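Local coordinates for protein alpha-L-arabinosidase (Xanthomonas axonopodis pv. citri, PDB 6D25) that probably hydrolyses alpha-L-arabinofuranosyl side groups from arabinoxylans, coping with internally di-substituted xylose units, as a trimeric glycoside hydrolase of family GH51, at residues Pro239-Ser242 with Trp248-Val251; Glu250-Met253 with Phe259-Gly262. One frame throughout, in Å; residues are numbered along the deposited sequence.

Contact 1. Residues Pro239-Ser242 with Trp248-Val251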
ATOM      1  N   PRO A 239     -13.251  -1.432  -9.287  1.00 17.16           N
ATOM      2  CA  PRO A 239     -12.595  -2.360 -10.219  1.00 17.82           C
ATOM      3  C   PRO A 239     -13.248  -3.751 -10.106  1.00 17.34           C
ATOM      4  O   PRO A 239     -13.278  -4.353  -9.052  1.00 18.37           O
ATOM      5  CB  PRO A 239     -11.132  -2.314  -9.753  1.00 18.09           C
ATOM      6  CG  PRO A 239     -11.226  -2.091  -8.300  1.00 19.18           C
ATOM      7  CD  PRO A 239     -12.359  -1.107  -8.169  1.00 18.19           C
ATOM      8  N   GLY A 240     -13.886  -4.171 -11.181  1.00 17.00           N
ATOM      9  CA  GLY A 240     -14.677  -5.395 -11.192  1.00 17.07           C
ATOM     10  C   GLY A 240     -14.033  -6.490 -12.036  1.00 17.39           C
ATOM     11  O   GLY A 240     -12.844  -6.453 -12.334  1.00 17.09           O
ATOM     12  N   PRO A 241     -14.816  -7.533 -12.383  1.00 17.83           N
ATOM     13  CA  PRO A 241     -14.324  -8.744 -12.975  1.00 17.79           C
ATOM     14  C   PRO A 241     -13.943  -8.615 -14.464  1.00 18.94           C
ATOM     15  O   PRO A 241     -14.465  -7.766 -15.205  1.00 18.55           O
ATOM     16  CB  PRO A 241     -15.505  -9.688 -12.877  1.00 18.67           C
ATOM     17  CG  PRO A 241     -16.692  -8.778 -12.996  1.00 18.08           C
ATOM     18  CD  PRO A 241     -16.259  -7.555 -12.202  1.00 17.93           C
ATOM     19  N   SER A 242     -13.049  -9.490 -14.868  1.00 20.16           N
ATOM     20  CA  SER A 242     -12.854  -9.845 -16.249  1.00 21.51           C
ATOM     21  C   SER A 242     -13.694 -11.082 -16.587  1.00 20.47           C
ATOM     22  O   SER A 242     -13.673 -12.034 -15.820  1.00 19.39           O
ATOM     23  CB  SER A 242     -11.417 -10.205 -16.517  1.00 24.28           C
ATOM     24  OG  SER A 242     -11.229 -10.435 -17.909  1.00 28.83           O
ATOM     25  N   TRP A 248     -14.711 -12.737  -8.214  1.00 16.09           N
ATOM     26  CA  TRP A 248     -14.336 -11.343  -8.087  1.00 15.98           C
ATOM     27  C   TRP A 248     -15.566 -10.483  -7.745  1.00 16.28           C
ATOM     28  O   TRP A 248     -15.554  -9.691  -6.780  1.00 15.80           O
ATOM     29  CB  TRP A 248     -13.679 -10.857  -9.377  1.00 15.90           C
ATOM     30  CG  TRP A 248     -13.090  -9.487  -9.239  1.00 15.82           C
ATOM     31  CD1 TRP A 248     -13.749  -8.292  -9.158  1.00 15.69           C
ATOM     32  CD2 TRP A 248     -11.703  -9.198  -9.022  1.00 15.84           C
ATOM     33  NE1 TRP A 248     -12.845  -7.282  -8.962  1.00 15.72           N
ATOM     34  CE2 TRP A 248     -11.592  -7.807  -8.862  1.00 15.82           C
ATOM     35  CE3 TRP A 248     -10.553  -9.986  -8.942  1.00 16.36           C
ATOM     36  CZ2 TRP A 248     -10.362  -7.182  -8.644  1.00 15.99           C
ATOM     37  CZ3 TRP A 248      -9.340  -9.373  -8.712  1.00 16.42           C
ATOM     38  CH2 TRP A 248      -9.256  -7.992  -8.589  1.00 15.98           C
ATOM     39  N   THR A 249     -16.647 -10.661  -8.511  1.00 16.24           N
ATOM     40  CA  THR A 249     -17.866  -9.900  -8.237  1.00 16.39           C
ATOM     41  C   THR A 249     -18.398 -10.186  -6.827  1.00 16.68           C
ATOM     42  O   THR A 249     -18.795  -9.278  -6.140  1.00 16.37           O
ATOM     43  CB  THR A 249     -18.951 -10.259  -9.267  1.00 16.72           C
ATOM     44  OG1 THR A 249     -18.398 -10.023 -10.552  1.00 17.00           O
ATOM     45  CG2 THR A 249     -20.210  -9.440  -9.099  1.00 16.79           C
ATOM     46  N   GLU A 250     -18.442 -11.453  -6.444  1.00 17.87           N
ATOM     47  CA  GLU A 250     -18.931 -11.865  -5.149  1.00 19.64           C
ATOM     48  C   GLU A 250     -18.168 -11.112  -4.035  1.00 19.13           C
ATOM     49  O   GLU A 250     -18.786 -10.564  -3.107  1.00 18.13           O
ATOM     50  CB  GLU A 250     -18.783 -13.379  -5.009  1.00 22.29           C
ATOM     51  CG  GLU A 250     -19.058 -13.893  -3.628  1.00 25.71           C
ATOM     52  CD  GLU A 250     -20.522 -14.034  -3.291  1.00 30.02           C
ATOM     53  OE1 GLU A 250     -21.336 -14.218  -4.210  1.00 33.10           O
ATOM     54  OE2 GLU A 250     -20.832 -13.988  -2.073  1.00 35.07           O
ATOM     55  N   VAL A 251     -16.832 -11.130  -4.084  1.00 18.29           N
ATOM     56  CA  VAL A 251     -16.069 -10.539  -2.995  1.00 18.59           C
ATOM     57  C   VAL A 251     -16.165  -9.021  -3.056  1.00 17.90           C
ATOM     58  O   VAL A 251     -16.318  -8.395  -2.008  1.00 17.25           O
ATOM     59  CB  VAL A 251     -14.609 -11.032  -2.998  1.00 18.58           C
ATOM     60  CG1 VAL A 251     -13.771 -10.290  -1.974  1.00 18.73           C
ATOM     61  CG2 VAL A 251     -14.576 -12.531  -2.749  1.00 19.22           C
TER

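Contact 2. Residues Glu250-Met253 with Phe259-Gly262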
ATOM      1  N   GLU A 250     -18.442 -11.453  -6.444  1.00 17.87           N
ATOM      2  CA  GLU A 250     -18.931 -11.865  -5.149  1.00 19.64           C
ATOM      3  C   GLU A 250     -18.168 -11.112  -4.035  1.00 19.13           C
ATOM      4  O   GLU A 250     -18.786 -10.564  -3.107  1.00 18.13           O
ATOM      5  CB  GLU A 250     -18.783 -13.379  -5.009  1.00 22.29           C
ATOM      6  CG  GLU A 250     -19.058 -13.893  -3.628  1.00 25.71           C
ATOM      7  CD  GLU A 250     -20.522 -14.034  -3.291  1.00 30.02           C
ATOM      8  OE1 GLU A 250     -21.336 -14.218  -4.210  1.00 33.10           O
ATOM      9  OE2 GLU A 250     -20.832 -13.988  -2.073  1.00 35.07           O
ATOM     10  N   VAL A 251     -16.832 -11.130  -4.084  1.00 18.29           N
ATOM     11  CA  VAL A 251     -16.069 -10.539  -2.995  1.00 18.59           C
ATOM     12  C   VAL A 251     -16.165  -9.021  -3.056  1.00 17.90           C
ATOM     13  O   VAL A 251     -16.318  -8.395  -2.008  1.00 17.25           O
ATOM     14  CB  VAL A 251     -14.609 -11.032  -2.998  1.00 18.58           C
ATOM     15  CG1 VAL A 251     -13.771 -10.290  -1.974  1.00 18.73           C
ATOM     16  CG2 VAL A 251     -14.576 -12.531  -2.749  1.00 19.22           C
ATOM     17  N   MET A 252     -16.032  -8.411  -4.223  1.00 18.03           N
ATOM     18  CA  MET A 252     -16.069  -6.955  -4.266  1.00 18.93           C
ATOM     19  C   MET A 252     -17.427  -6.471  -3.728  1.00 18.63           C
ATOM     20  O   MET A 252     -17.476  -5.471  -2.991  1.00 18.14           O
ATOM     21  CB  MET A 252     -15.904  -6.376  -5.673  1.00 20.42           C
ATOM     22  CG  MET A 252     -14.544  -6.495  -6.219  1.00 22.70           C
ATOM     23  SD  MET A 252     -13.232  -5.551  -5.316  1.00 28.42           S
ATOM     24  CE  MET A 252     -14.051  -4.000  -5.059  1.00 22.63           C
ATOM     25  N   MET A 253     -18.518  -7.138  -4.108  1.00 18.09           N
ATOM     26  CA  MET A 253     -19.836  -6.688  -3.652  1.00 18.87           C
ATOM     27  C   MET A 253     -20.004  -6.980  -2.153  1.00 19.20           C
ATOM     28  O   MET A 253     -20.471  -6.111  -1.405  1.00 18.86           O
ATOM     29  CB  MET A 253     -20.958  -7.359  -4.479  1.00 18.95           C
ATOM     30  CG  MET A 253     -21.017  -6.894  -5.898  1.00 18.12           C
ATOM     31  SD  MET A 253     -21.260  -5.125  -6.118  1.00 18.80           S
ATOM     32  CE  MET A 253     -22.981  -5.011  -5.631  1.00 19.14           C
ATOM     33  N   PHE A 259     -19.540   1.256  -0.770  1.00 20.91           N
ATOM     34  CA  PHE A 259     -18.606   2.335  -1.076  1.00 21.23           C
ATOM     35  C   PHE A 259     -18.483   2.604  -2.574  1.00 21.46           C
ATOM     36  O   PHE A 259     -17.564   3.335  -2.968  1.00 22.57           O
ATOM     37  CB  PHE A 259     -17.226   2.017  -0.507  1.00 21.46           C
ATOM     38  CG  PHE A 259     -17.231   1.861   0.981  1.00 22.63           C
ATOM     39  CD1 PHE A 259     -17.444   2.975   1.794  1.00 23.63           C
ATOM     40  CD2 PHE A 259     -17.122   0.616   1.560  1.00 23.45           C
ATOM     41  CE1 PHE A 259     -17.497   2.832   3.176  1.00 24.92           C
ATOM     42  CE2 PHE A 259     -17.131   0.483   2.941  1.00 25.08           C
ATOM     43  CZ  PHE A 259     -17.347   1.586   3.749  1.00 25.47           C
ATOM     44  N   MET A 260     -19.344   2.009  -3.411  1.00 20.28           N
ATOM     45  CA  MET A 260     -19.208   2.189  -4.836  1.00 19.43           C
ATOM     46  C   MET A 260     -20.546   2.655  -5.418  1.00 18.88           C
ATOM     47  O   MET A 260     -21.588   2.343  -4.895  1.00 18.49           O
ATOM     48  CB  MET A 260     -18.759   0.885  -5.506  1.00 19.71           C
ATOM     49  CG  MET A 260     -19.640  -0.300  -5.190  1.00 20.17           C
ATOM     50  SD  MET A 260     -19.172  -1.813  -6.048  1.00 20.47           S
ATOM     51  CE  MET A 260     -17.934  -2.505  -4.945  1.00 21.70           C
ATOM     52  N   ASP A 261     -20.460   3.413  -6.498  1.00 17.80           N
ATOM     53  CA  ASP A 261     -21.638   3.820  -7.308  1.00 18.07           C
ATOM     54  C   ASP A 261     -21.769   2.902  -8.528  1.00 16.99           C
ATOM     55  O   ASP A 261     -22.862   2.787  -9.128  1.00 16.50           O
ATOM     56  CB  ASP A 261     -21.507   5.299  -7.690  1.00 18.38           C
ATOM     57  CG  ASP A 261     -21.404   6.144  -6.440  1.00 19.43           C
ATOM     58  OD1 ASP A 261     -22.406   6.192  -5.724  1.00 19.72           O
ATOM     59  OD2 ASP A 261     -20.279   6.677  -6.121  1.00 20.52           O
ATOM     60  N   GLY A 262     -20.678   2.237  -8.878  1.00 15.89           N
ATOM     61  CA  GLY A 262     -20.651   1.322 -10.009  1.00 15.57           C
ATOM     62  C   GLY A 262     -19.561   0.281  -9.830  1.00 15.92           C
ATOM     63  O   GLY A 262     -18.590   0.500  -9.042  1.00 15.70           O
TER

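Contact 1. Residues Pro239-Ser242 with Trp248-Val251
The indole of Trp248 abuts the backbone from Pro239 to Pro241 with its pyrrole edge, meeting the loop that leaves strand 235-238 of the parallel barrel for helix 246-256. An eight-stranded parallel barrel of this kind, strands in sequential order and helices packed outside, is the (beta/alpha)8 fold expected of a GH51 arabinofuranosidase, and here a helix reaches back to the loop at the end of the strand before it. One hydrogen bond joins the two segments: Trp248 NE1 gives its N-H to Pro239 O at 3.0 Å, nearly straight at 169°. The oxygen sits at the ring edge in the indole plane, while the donor itself is tilted 33° from the plane of that carbonyl. With CG anti to the backbone N (chi1 -172°), the indole is carried away from its own helix toward the loop. Gly240 O stands over one face near the rim and is not bonded to this indole, but accepts a hydrogen bond from Trp204 NE1; the Trp204 ring also meets Trp248 edge-to-face. Helix 212-224 adds Val212 and Ala215 against Trp248, so both polar and apolar parts of the indole have partners in this buried spot. Pro241 takes up the other end of the contact. Its ring crosses the indole at a slant, CD lying 4.0 Å from Trp248 CD1, and the same ring also reaches Thr249, its CG coming to 3.2 Å from Thr249 OG1.

Contact 2. Residues Glu250-Met253 with Phe259-Gly262
Met260 and Met253 meet sulfur to sulfur, SD to SD at 3.9 Å, with the two side chains crossing at about a right angle. This is apolar packing. The same Met260 side chain carries on past its sulfur to Met252, where the two CE methyls lie 4.2 Å apart and the chains pass at a slant. Met260 thus brings its end against two consecutive residues of helix 246-256, touching one through sulfur and the other through methyl.

The torsions explain the split. Met260 is extended at chi2 (177°), which carries SD well out from the loop backbone, and then bends at chi3 (86°) to turn CE toward Met252. Both helix methionines are bent at chi2 and chi3, and the end of Met253 in particular curls nearer to the loop than its first bond would suggest.

In the (beta/alpha)8 barrel this is the return from helix to strand: 259-262 follows helix 246-256 and leads into strand 262-269, and Met260 packs against the outer helix through its sulfur and methyl. Ala238 of strand 235-238 and Val318 of a loop touch it as well. Met252 also rests on Val212 and Ala216 of helix 212-224, and Met253 on Met309 and Tyr312 of helix 285-312, which places the cluster between the flanking helices.

Contact with the backbone comes at one point, where Met260 CE approaches Met252 O to 3.6 Å. No hydrogen bond links the two segments. The polar ties of the loop run to the strands instead: Asp261 OD2 accepts from Lys236 N, and the backbone of Gly262 bonds to Lys236 and Ala238.

Contacts 1 and 2 occur at successive levels of helix 246-256, their centres about 8 Å apart. The helix segments overlap at Glu250 and Val251, although neither residue bridges to the opposing loop in either contact. Contact 1 ties the early part of the helix to the loop it follows; contact 2 packs its later part against the loop it precedes, so the two lie on the connections that join helix 246-256 to strands 235-238 and 262-269. They meet directly where Pro239 O lies 3.8 Å from Met252 CG, a packing contact. An end with one indole hydrogen bond thereby passes into an all-methionine one, both buried and on the same side of the chain's centre.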